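Local coordinates for protein fructokinase (Vibrio cholerae serotype O1, PDB 5EYN) that catalyses the ATP-dependent phosphorylation of fructose as a PfkB-family sugar kinase of the ribokinase clan, here holding fructose, ADP, beryllium trifluoride and calcium, at residues A27-I32 with Y39-G44; D70-F75 with T98-V103; P173-E178 with Q208-T213. All coordinates share one frame; numbering follows the deposited sequence.

Interaction 1 of 3, residues A27-I32 with Y39-G44. With FRU (beta-D-fructofuranose), chain B.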
loop_
_atom_site.group_PDB
_atom_site.type_symbol
_atom_site.label_atom_id
_atom_site.label_comp_id
_atom_site.label_asym_id
_atom_site.label_seq_id
_atom_site.Cartn_x
_atom_site.Cartn_y
_atom_site.Cartn_z
ATOM N N ALA A 27 -11.000 -6.926 4.508
ATOM C CA ALA A 27 -11.436 -6.191 3.335
ATOM C C ALA A 27 -10.209 -5.459 2.796
ATOM O O ALA A 27 -9.487 -4.815 3.550
ATOM C CB ALA A 27 -12.546 -5.220 3.700
ATOM N N VAL A 28 -9.940 -5.589 1.503
ATOM C CA VAL A 28 -8.704 -5.086 0.946
ATOM C C VAL A 28 -8.951 -4.407 -0.373
ATOM O O VAL A 28 -9.929 -4.697 -1.052
ATOM C CB VAL A 28 -7.680 -6.198 0.710
ATOM C CG1 VAL A 28 -7.684 -7.243 1.833
ATOM C CG2 VAL A 28 -7.843 -6.848 -0.614
ATOM N N VAL A 29 -8.052 -3.504 -0.726
ATOM C CA VAL A 29 -8.020 -2.991 -2.086
ATOM C C VAL A 29 -6.994 -3.778 -2.881
ATOM O O VAL A 29 -5.804 -3.799 -2.545
ATOM C CB VAL A 29 -7.745 -1.467 -2.141
ATOM C CG1 VAL A 29 -7.443 -1.022 -3.556
ATOM C CG2 VAL A 29 -8.935 -0.699 -1.584
ATOM N N ASP A 30 -7.488 -4.453 -3.920
ATOM C CA ASP A 30 -6.651 -5.162 -4.871
ATOM C C ASP A 30 -6.323 -4.212 -6.026
ATOM O O ASP A 30 -7.216 -3.699 -6.721
ATOM C CB ASP A 30 -7.375 -6.386 -5.446
ATOM C CG ASP A 30 -7.537 -7.533 -4.455
ATOM O OD1 ASP A 30 -6.692 -7.699 -3.551
ATOM O OD2 ASP A 30 -8.494 -8.316 -4.654
ATOM N N LEU A 31 -5.041 -3.982 -6.241
ATOM C CA LEU A 31 -4.560 -3.167 -7.347
ATOM C C LEU A 31 -4.225 -4.114 -8.489
ATOM O O LEU A 31 -3.283 -4.894 -8.414
ATOM C CB LEU A 31 -3.335 -2.378 -6.880
ATOM C CG LEU A 31 -3.598 -1.367 -5.771
ATOM C CD1 LEU A 31 -2.283 -0.846 -5.205
ATOM C CD2 LEU A 31 -4.475 -0.223 -6.241
ATOM N N ILE A 32 -5.032 -4.055 -9.538
ATOM C CA ILE A 32 -4.973 -5.046 -10.601
ATOM C C ILE A 32 -4.536 -4.364 -11.890
ATOM O O ILE A 32 -5.192 -3.425 -12.345
ATOM C CB ILE A 32 -6.331 -5.746 -10.790
ATOM C CG1 ILE A 32 -6.717 -6.421 -9.463
ATOM C CG2 ILE A 32 -6.263 -6.756 -11.930
ATOM C CD1 ILE A 32 -7.967 -7.290 -9.546
ATOM N N TYR A 39 -3.152 0.697 -12.515
ATOM C CA TYR A 39 -3.882 -0.312 -11.765
ATOM C C TYR A 39 -5.352 0.062 -11.695
ATOM O O TYR A 39 -5.686 1.223 -11.456
ATOM C CB TYR A 39 -3.378 -0.398 -10.325
ATOM C CG TYR A 39 -1.999 -0.971 -10.164
ATOM C CD1 TYR A 39 -1.749 -2.309 -10.403
ATOM C CD2 TYR A 39 -0.948 -0.170 -9.751
ATOM C CE1 TYR A 39 -0.483 -2.829 -10.255
ATOM C CE2 TYR A 39 0.302 -0.681 -9.597
ATOM C CZ TYR A 39 0.536 -2.005 -9.861
ATOM O OH TYR A 39 1.805 -2.512 -9.710
ATOM N N LEU A 40 -6.219 -0.936 -11.844
ATOM C CA LEU A 40 -7.596 -0.817 -11.418
ATOM C C LEU A 40 -7.616 -0.847 -9.913
ATOM O O LEU A 40 -6.908 -1.640 -9.300
ATOM C CB LEU A 40 -8.399 -2.007 -11.914
ATOM C CG LEU A 40 -8.842 -1.979 -13.369
ATOM C CD1 LEU A 40 -9.294 -3.363 -13.787
ATOM C CD2 LEU A 40 -9.955 -0.955 -13.550
ATOM N N LYS A 41 -8.448 0.001 -9.327
ATOM C CA LYS A 41 -8.683 0.007 -7.892
ATOM C C LYS A 41 -9.880 -0.905 -7.645
ATOM O O LYS A 41 -11.019 -0.496 -7.806
ATOM C CB LYS A 41 -8.998 1.416 -7.415
ATOM C CG LYS A 41 -9.235 1.511 -5.926
ATOM C CD LYS A 41 -9.680 2.890 -5.492
ATOM C CE LYS A 41 -11.148 3.097 -5.673
ATOM N NZ LYS A 41 -11.481 4.506 -5.359
ATOM N N CYS A 42 -9.631 -2.153 -7.278
ATOM C CA CYS A 42 -10.698 -3.150 -7.168
ATOM C C CYS A 42 -10.964 -3.521 -5.700
ATOM O O CYS A 42 -10.034 -3.819 -4.925
ATOM C CB CYS A 42 -10.314 -4.421 -7.909
ATOM S SG CYS A 42 -10.245 -4.192 -9.683
ATOM N N PRO A 43 -12.229 -3.505 -5.296
ATOM C CA PRO A 43 -12.533 -3.984 -3.942
ATOM C C PRO A 43 -12.283 -5.470 -3.869
ATOM O O PRO A 43 -12.569 -6.220 -4.811
ATOM C CB PRO A 43 -14.010 -3.663 -3.791
ATOM C CG PRO A 43 -14.559 -3.687 -5.212
ATOM C CD PRO A 43 -13.445 -3.166 -6.072
ATOM N N GLY A 44 -11.765 -5.914 -2.738
ATOM C CA GLY A 44 -11.408 -7.299 -2.581
ATOM C C GLY A 44 -11.277 -7.654 -1.115
ATOM O O GLY A 44 -11.837 -6.997 -0.231
HETATM C C1 FRU B . -6.618 -11.713 0.514
HETATM C C2 FRU B . -6.772 -11.822 -0.996
HETATM C C3 FRU B . -7.279 -10.596 -1.727
HETATM C C4 FRU B . -8.165 -11.129 -2.803
HETATM C C5 FRU B . -8.643 -12.402 -2.198
HETATM C C6 FRU B . -8.907 -13.503 -3.195
HETATM O O1 FRU B . -7.855 -11.576 1.141
HETATM O O2 FRU B . -5.514 -12.162 -1.496
HETATM O O3 FRU B . -6.173 -9.859 -2.155
HETATM O O4 FRU B . -9.246 -10.311 -3.099
HETATM O O5 FRU B . -7.688 -12.842 -1.248
HETATM O O6 FRU B . -9.335 -14.683 -2.561
HETATM O O HOH W 1 -10.502 -7.558 -6.333
#
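Leu-31 lays its CB over one face of the Tyr-39 ring, 4.2 Å from the ring centroid. The approach is 27° off the ring normal, a CH-pi contact. Tyr-39 CD1 also lies near Leu-31 O, and the ring edge meets Ile-32 C in plane. On the same face as Leu-31, Val-29 CG1 touches Lys-41 CG at 3.9 Å. Val-28, Asp-30, Ile-32, Leu-40 and Cys-42 point to the other face. There Ile-32 CD1 rests on Cys-42 SG at 3.8 Å.

Six backbone hydrogen bonds zip strands 28-32 and 39-44 into an antiparallel pair. Val-28 with Gly-44, Asp-30 with Cys-42 and Ile-32 with Leu-40 are the hydrogen-bonded pairs. The end pair is uneven. Val-28 N to Gly-44 O is almost straight at N-H, at 177°, yet the donor stands well above the carbonyl plane. Gly-44 N reaches Val-28 O nearly along the C=O axis but is bent at its hydrogen. Gly-44 CA lies beside Asp-30 OD2, 3.7 Å away.

Asp-30 joins the hairpin to the sugar. Its two carboxylate oxygens grip neighbouring hydroxyls of the ligand: fructose O3 donates to Asp-30 OD1 and fructose O4 donates to Asp-30 OD2, each at 2.6 Å. A water gives a further bond to Asp-30 OD2 at 2.7 Å and also donates to Pro-43 O. This buried acid is thus tied to the neighbouring strand as well as to the ligand.

At the far end, Tyr-39 and Leu-40 pair with a strand of the second subunit, so the sheet runs on across the interface. The arrangement is the beta hairpin of the PfkB lid sheet, which covers the sugar and joins the dimer.

Interaction 2 of 3, residues D70-F75 with T98-V103. With FRU (beta-D-fructofuranose), chain B.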
loop_
_atom_site.group_PDB
_atom_site.type_symbol
_atom_site.label_atom_id
_atom_site.label_comp_id
_atom_site.label_asym_id
_atom_site.label_seq_id
_atom_site.Cartn_x
_atom_site.Cartn_y
_atom_site.Cartn_z
ATOM N N ASP A 70 -8.806 5.458 6.312
ATOM C CA ASP A 70 -8.104 5.942 5.138
ATOM C C ASP A 70 -9.040 5.777 3.954
ATOM O O ASP A 70 -10.102 5.151 4.077
ATOM C CB ASP A 70 -6.780 5.186 4.927
ATOM C CG ASP A 70 -6.927 3.688 5.065
ATOM O OD1 ASP A 70 -6.224 3.100 5.915
ATOM O OD2 ASP A 70 -7.729 3.090 4.324
ATOM N N PRO A 71 -8.672 6.358 2.808
ATOM C CA PRO A 71 -9.596 6.303 1.672
ATOM C C PRO A 71 -9.925 4.874 1.264
ATOM O O PRO A 71 -11.046 4.609 0.864
ATOM C CB PRO A 71 -8.831 7.052 0.572
ATOM C CG PRO A 71 -8.014 8.041 1.316
ATOM C CD PRO A 71 -7.559 7.297 2.559
ATOM N N PHE A 72 -8.976 3.954 1.377
ATOM C CA PHE A 72 -9.237 2.584 0.969
ATOM C C PHE A 72 -10.248 1.917 1.911
ATOM O O PHE A 72 -11.135 1.166 1.470
ATOM C CB PHE A 72 -7.952 1.770 0.893
ATOM C CG PHE A 72 -7.115 2.055 -0.327
ATOM C CD1 PHE A 72 -7.493 3.003 -1.274
ATOM C CD2 PHE A 72 -5.952 1.349 -0.531
ATOM C CE1 PHE A 72 -6.707 3.233 -2.385
ATOM C CE2 PHE A 72 -5.165 1.582 -1.636
ATOM C CZ PHE A 72 -5.538 2.528 -2.561
ATOM N N GLY A 73 -10.143 2.210 3.202
ATOM C CA GLY A 73 -11.080 1.652 4.154
ATOM C C GLY A 73 -12.474 2.188 3.925
ATOM O O GLY A 73 -13.455 1.444 4.006
ATOM N N ARG A 74 -12.562 3.482 3.630
ATOM C CA ARG A 74 -13.856 4.090 3.361
ATOM C C ARG A 74 -14.421 3.551 2.051
ATOM O O ARG A 74 -15.629 3.377 1.925
ATOM C CB ARG A 74 -13.747 5.607 3.332
ATOM C CG ARG A 74 -13.530 6.185 4.714
ATOM C CD ARG A 74 -13.608 7.695 4.715
ATOM N NE ARG A 74 -12.379 8.295 4.214
ATOM C CZ ARG A 74 -11.283 8.491 4.946
ATOM N NH1 ARG A 74 -11.253 8.134 6.226
ATOM N NH2 ARG A 74 -10.212 9.043 4.399
ATOM N N PHE A 75 -13.550 3.276 1.085
ATOM C CA PHE A 75 -13.976 2.681 -0.177
ATOM C C PHE A 75 -14.547 1.288 0.061
ATOM O O PHE A 75 -15.531 0.907 -0.556
ATOM C CB PHE A 75 -12.791 2.628 -1.132
ATOM C CG PHE A 75 -13.045 1.871 -2.405
ATOM C CD1 PHE A 75 -13.897 2.369 -3.376
ATOM C CD2 PHE A 75 -12.401 0.673 -2.641
ATOM C CE1 PHE A 75 -14.097 1.673 -4.550
ATOM C CE2 PHE A 75 -12.591 -0.015 -3.822
ATOM C CZ PHE A 75 -13.447 0.485 -4.771
ATOM N N THR A 98 -5.606 0.133 5.925
ATOM C CA THR A 98 -6.299 -0.885 5.151
ATOM C C THR A 98 -5.359 -1.691 4.279
ATOM O O THR A 98 -4.449 -1.158 3.633
ATOM C CB THR A 98 -7.352 -0.231 4.265
ATOM O OG1 THR A 98 -8.222 0.541 5.087
ATOM C CG2 THR A 98 -8.155 -1.259 3.482
ATOM N N SER A 99 -5.579 -2.995 4.275
ATOM C CA SER A 99 -4.796 -3.884 3.444
ATOM C C SER A 99 -4.846 -3.452 1.974
ATOM O O SER A 99 -5.911 -3.158 1.430
ATOM C CB SER A 99 -5.314 -5.304 3.574
ATOM O OG SER A 99 -4.525 -6.183 2.798
ATOM N N THR A 100 -3.675 -3.448 1.357
ATOM C CA THR A 100 -3.471 -3.049 -0.025
ATOM C C THR A 100 -2.637 -4.113 -0.689
ATOM O O THR A 100 -1.522 -4.386 -0.264
ATOM C CB THR A 100 -2.748 -1.706 -0.086
ATOM O OG1 THR A 100 -3.507 -0.738 0.623
ATOM C CG2 THR A 100 -2.581 -1.235 -1.516
ATOM N N VAL A 101 -3.190 -4.716 -1.738
ATOM C CA VAL A 101 -2.589 -5.875 -2.345
ATOM C C VAL A 101 -2.346 -5.596 -3.822
ATOM O O VAL A 101 -3.224 -5.109 -4.533
ATOM C CB VAL A 101 -3.513 -7.089 -2.181
ATOM C CG1 VAL A 101 -3.004 -8.282 -2.961
ATOM C CG2 VAL A 101 -3.661 -7.438 -0.710
ATOM N N VAL A 102 -1.140 -5.883 -4.286
ATOM C CA VAL A 102 -0.799 -5.736 -5.701
ATOM C C VAL A 102 -0.910 -7.099 -6.375
ATOM O O VAL A 102 -0.344 -8.086 -5.912
ATOM C CB VAL A 102 0.615 -5.161 -5.875
ATOM C CG1 VAL A 102 0.978 -5.043 -7.344
ATOM C CG2 VAL A 102 0.711 -3.811 -5.189
ATOM N N VAL A 103 -1.688 -7.160 -7.446
ATOM C CA VAL A 103 -1.920 -8.415 -8.159
ATOM C C VAL A 103 -1.042 -8.552 -9.407
ATOM O O VAL A 103 -0.904 -7.601 -10.178
ATOM C CB VAL A 103 -3.402 -8.532 -8.566
ATOM C CG1 VAL A 103 -3.684 -9.842 -9.290
ATOM C CG2 VAL A 103 -4.316 -8.383 -7.351
HETATM C C1 FRU B . -6.618 -11.713 0.514
HETATM C C2 FRU B . -6.772 -11.822 -0.996
HETATM C C3 FRU B . -7.279 -10.596 -1.727
HETATM C C4 FRU B . -8.165 -11.129 -2.803
HETATM C C5 FRU B . -8.643 -12.402 -2.198
HETATM C C6 FRU B . -8.907 -13.503 -3.195
HETATM O O1 FRU B . -7.855 -11.576 1.141
HETATM O O2 FRU B . -5.514 -12.162 -1.496
HETATM O O3 FRU B . -6.173 -9.859 -2.155
HETATM O O4 FRU B . -9.246 -10.311 -3.099
HETATM O O5 FRU B . -7.688 -12.842 -1.248
HETATM O O6 FRU B . -9.335 -14.683 -2.561
#
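The Phe-72 ring meets Thr-100 OG1 at its edge, in the ring plane. Phe-72 CD2 is 3.4 Å from that oxygen, and Thr-100 CG2 lies near CE2 of the same ring. The two side chains cross at about a right angle. The other flat group, the Arg-74 guanidinium, has Asp-70 O over the centre of one face.

The motif is a helix N-cap. Asp-70 stands just before helix 71-82 and accepts from Gly-73 N through Asp-70 OD2, at 2.8 Å. The first torsion of Asp-70 (46°) sets CG between the backbone N and the carbonyl carbon, from where OD2 meets Gly-73 N. The same carboxylate binds Thr-98, next to strand 99-103, with both oxygens. Thr-98 N donates to Asp-70 OD1 at 3.0 Å on the syn side, 15° out of the carboxylate plane. One acid therefore caps the helix and ties it to the sheet. Arg-97 adds a salt bridge to Asp-70 OD1, which should help to balance the buried charge.

Thr-98 CG2 and CB pack on Phe-72 CB. The ring of Phe-72 also touches Val-29 in strand 28-33 and Tyr-39 of the second subunit. From the strand, Val-101 CG1 comes within 3.6 Å of fructose O3.

Asp-70 OD2 takes two donors: beside Gly-73 N, met nearly along the C-O direction, Thr-98 OG1 gives its proton to the syn lone pair at 2.7 Å.

Interaction 3 of 3, residues P173-E178 with Q208-T213. With CA (calcium ion), chain C; FRU (beta-D-fructofuranose), chain B; BEF (beryllium trifluoride ion), chain D.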
loop_
_atom_site.group_PDB
_atom_site.type_symbol
_atom_site.label_atom_id
_atom_site.label_comp_id
_atom_site.label_asym_id
_atom_site.label_seq_id
_atom_site.Cartn_x
_atom_site.Cartn_y
_atom_site.Cartn_z
ATOM N N PRO A 173 -9.082 -21.966 4.173
ATOM C CA PRO A 173 -7.743 -21.495 4.538
ATOM C C PRO A 173 -7.273 -20.315 3.672
ATOM O O PRO A 173 -6.811 -19.322 4.219
ATOM C CB PRO A 173 -6.895 -22.756 4.393
ATOM C CG PRO A 173 -7.844 -23.858 4.832
ATOM C CD PRO A 173 -9.205 -23.433 4.291
ATOM N N ASN A 174 -7.397 -20.393 2.359
ATOM C CA ASN A 174 -7.084 -19.243 1.529
ATOM C C ASN A 174 -5.704 -18.703 1.903
ATOM O O ASN A 174 -5.526 -17.547 2.294
ATOM C CB ASN A 174 -8.150 -18.158 1.700
ATOM C CG ASN A 174 -8.710 -17.689 0.406
ATOM O OD1 ASN A 174 -8.121 -17.899 -0.661
ATOM N ND2 ASN A 174 -9.888 -17.097 0.477
ATOM N N LEU A 175 -4.721 -19.570 1.776
ATOM C CA LEU A 175 -3.416 -19.297 2.334
ATOM C C LEU A 175 -2.690 -18.165 1.660
ATOM O O LEU A 175 -2.603 -18.113 0.437
ATOM C CB LEU A 175 -2.544 -20.540 2.274
ATOM C CG LEU A 175 -3.102 -21.763 2.988
ATOM C CD1 LEU A 175 -2.133 -22.937 2.821
ATOM C CD2 LEU A 175 -3.394 -21.474 4.463
ATOM N N ARG A 176 -2.158 -17.264 2.477
ATOM C CA ARG A 176 -1.324 -16.162 2.037
ATOM C C ARG A 176 -0.178 -16.050 3.043
ATOM O O ARG A 176 -0.237 -15.275 4.006
ATOM C CB ARG A 176 -2.133 -14.861 1.980
ATOM C CG ARG A 176 -3.435 -14.940 1.168
ATOM C CD ARG A 176 -3.214 -15.016 -0.334
ATOM N NE ARG A 176 -4.507 -14.899 -0.982
ATOM C CZ ARG A 176 -5.311 -15.913 -1.264
ATOM N NH1 ARG A 176 -4.954 -17.163 -1.055
ATOM N NH2 ARG A 176 -6.493 -15.668 -1.804
ATOM N N GLU A 177 0.856 -16.852 2.833
ATOM C CA GLU A 177 1.888 -17.043 3.855
ATOM C C GLU A 177 2.565 -15.749 4.250
ATOM O O GLU A 177 2.917 -15.579 5.412
ATOM C CB GLU A 177 2.955 -18.031 3.364
ATOM C CG GLU A 177 4.001 -18.405 4.402
ATOM C CD GLU A 177 5.002 -19.391 3.843
ATOM O OE1 GLU A 177 5.750 -19.019 2.914
ATOM O OE2 GLU A 177 5.017 -20.544 4.311
ATOM N N GLU A 178 2.770 -14.833 3.303
ATOM C CA GLU A 178 3.585 -13.662 3.616
ATOM C C GLU A 178 2.944 -12.744 4.652
ATOM O O GLU A 178 3.618 -11.907 5.245
ATOM C CB GLU A 178 3.932 -12.854 2.372
ATOM C CG GLU A 178 2.797 -11.945 1.894
ATOM C CD GLU A 178 3.330 -10.747 1.106
ATOM O OE1 GLU A 178 4.088 -9.886 1.648
ATOM O OE2 GLU A 178 3.014 -10.674 -0.070
ATOM N N GLN A 208 -3.033 -30.290 -0.035
ATOM C CA GLN A 208 -1.771 -31.023 -0.039
ATOM C C GLN A 208 -0.709 -30.334 0.810
ATOM O O GLN A 208 0.020 -30.989 1.541
ATOM C CB GLN A 208 -1.275 -31.247 -1.470
ATOM C CG GLN A 208 -2.168 -32.217 -2.214
ATOM C CD GLN A 208 -1.689 -32.559 -3.608
ATOM O OE1 GLN A 208 -0.518 -32.371 -3.955
ATOM N NE2 GLN A 208 -2.600 -33.080 -4.417
ATOM N N PHE A 209 -0.637 -29.015 0.721
ATOM C CA PHE A 209 0.335 -28.254 1.499
ATOM C C PHE A 209 0.082 -28.433 2.991
ATOM O O PHE A 209 0.995 -28.690 3.757
ATOM C CB PHE A 209 0.259 -26.772 1.136
ATOM C CG PHE A 209 1.202 -25.913 1.917
ATOM C CD1 PHE A 209 2.524 -25.779 1.522
ATOM C CD2 PHE A 209 0.775 -25.243 3.047
ATOM C CE1 PHE A 209 3.393 -24.994 2.235
ATOM C CE2 PHE A 209 1.652 -24.444 3.764
ATOM C CZ PHE A 209 2.956 -24.326 3.359
ATOM N N LEU A 210 -1.169 -28.308 3.400
ATOM C CA LEU A 210 -1.488 -28.325 4.824
ATOM C C LEU A 210 -1.347 -29.700 5.446
ATOM O O LEU A 210 -1.160 -29.809 6.649
ATOM C CB LEU A 210 -2.902 -27.806 5.048
ATOM C CG LEU A 210 -3.050 -26.303 4.851
ATOM C CD1 LEU A 210 -4.518 -25.921 4.757
ATOM C CD2 LEU A 210 -2.363 -25.513 5.970
ATOM N N THR A 211 -1.446 -30.738 4.627
ATOM C CA THR A 211 -1.318 -32.109 5.100
ATOM C C THR A 211 0.028 -32.741 4.742
ATOM O O THR A 211 0.317 -33.853 5.173
ATOM C CB THR A 211 -2.438 -32.995 4.532
ATOM O OG1 THR A 211 -2.394 -32.962 3.100
ATOM C CG2 THR A 211 -3.791 -32.527 5.044
ATOM N N GLY A 212 0.849 -32.050 3.955
ATOM C CA GLY A 212 2.147 -32.580 3.568
ATOM C C GLY A 212 2.048 -33.801 2.670
ATOM O O GLY A 212 2.886 -34.706 2.729
ATOM N N THR A 213 1.033 -33.821 1.816
ATOM C CA THR A 213 0.784 -34.962 0.953
ATOM C C THR A 213 0.938 -34.585 -0.516
ATOM O O THR A 213 1.100 -33.414 -0.857
ATOM C CB THR A 213 -0.626 -35.530 1.181
ATOM O OG1 THR A 213 -1.597 -34.517 0.929
ATOM C CG2 THR A 213 -0.795 -36.020 2.606
HETATM CA CA CA C . -8.652 -19.204 -2.501
HETATM C C1 FRU B . -6.618 -11.713 0.514
HETATM C C2 FRU B . -6.772 -11.822 -0.996
HETATM C C3 FRU B . -7.279 -10.596 -1.727
HETATM C C4 FRU B . -8.165 -11.129 -2.803
HETATM C C5 FRU B . -8.643 -12.402 -2.198
HETATM C C6 FRU B . -8.907 -13.503 -3.195
HETATM O O1 FRU B . -7.855 -11.576 1.141
HETATM O O2 FRU B . -5.514 -12.162 -1.496
HETATM O O3 FRU B . -6.173 -9.859 -2.155
HETATM O O4 FRU B . -9.246 -10.311 -3.099
HETATM O O5 FRU B . -7.688 -12.842 -1.248
HETATM O O6 FRU B . -9.335 -14.683 -2.561
HETATM BE BE BEF D . -9.259 -17.235 -4.801
HETATM F F1 BEF D . -8.566 -16.429 -5.917
HETATM F F2 BEF D . -10.550 -16.555 -4.254
HETATM F F3 BEF D . -8.400 -17.301 -3.555
HETATM O O HOH W 2 -6.276 -19.640 -2.236
HETATM O O HOH W 3 -8.996 -20.328 -4.624
HETATM O O HOH W 4 -8.938 -21.292 -1.121
HETATM O O HOH W 5 -10.950 -18.976 -1.974
#
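The calcium, phosphoryl-mimic and fructose sites of this kinase share the loop 173-178, and apolar side chains of the same loop rest on the end of helix 204-211. Leu-175 and Leu-210 reach toward each other tip to tip, with Leu-175 CD1 4.0 Å from Leu-210 CG. The same methyl meets Phe-209 CD2 at 3.7 Å, obliquely to the ring. Pro-173 CG packs on Leu-210 CD1 at 3.9 Å. Phe-202 and Val-190 touch both Pro-173 and Leu-210. The helix ends in a Schellman motif, with Gly-212 at positive phi as its C-prime residue and Thr-213 N bonded to Gln-208 O.

Two residues of the loop turn to the ligands instead. Asn-174 OD1 binds calcium at 2.3 Å, and four waters join it around the metal. Asn-174 ND2 is hydrogen-bonded to Asp-266 instead.

The Arg-176 chain bends at its second torsion (chi2 -72°), which places CD. Its guanidinium then serves several partners. Arg-176 NE gives a nearly straight bond to fructose O2, 3.0 Å long with an angle of 172°. Arg-176 NH2 donates both to fructose O5 and to F3 of beryllium trifluoride, each at 3.1 Å. Arg-176 NH1 is held by Leu-175 O at 2.9 Å. Leu-175 O lies near the guanidinium plane, while NH1 stands above the carbonyl plane of Leu-175. NH1 also donates to a calcium-bound water.

Beryllium trifluoride commonly mimics a phosphoryl group. The positive charge of Arg-176 and the nearby calcium would then probably help to offset negative charge on the group being transferred to the sugar.

Overall arrangement
Interactions 1 and 2 adjoin, with centres 7 Å apart, and share the small sheet in which strands 28-33 and 99-103 are neighbours. Leu-31 N lies 2.7 Å from Val-101 O, a probable hydrogen bond, and Lys-41 forms a cation-pi pair with Phe-75. Both also touch the second subunit. Interaction 3 lies apart in the large domain, its centre about 24 Å from that of interaction 1 and about 25 Å from that of interaction 2. Nearest atoms are still about 8 Å and 7 Å away. Fructose bridges this gap: all three contacts reach it, interactions 1 and 2 from the lid, and interaction 3 from the calcium and beryllium trifluoride side.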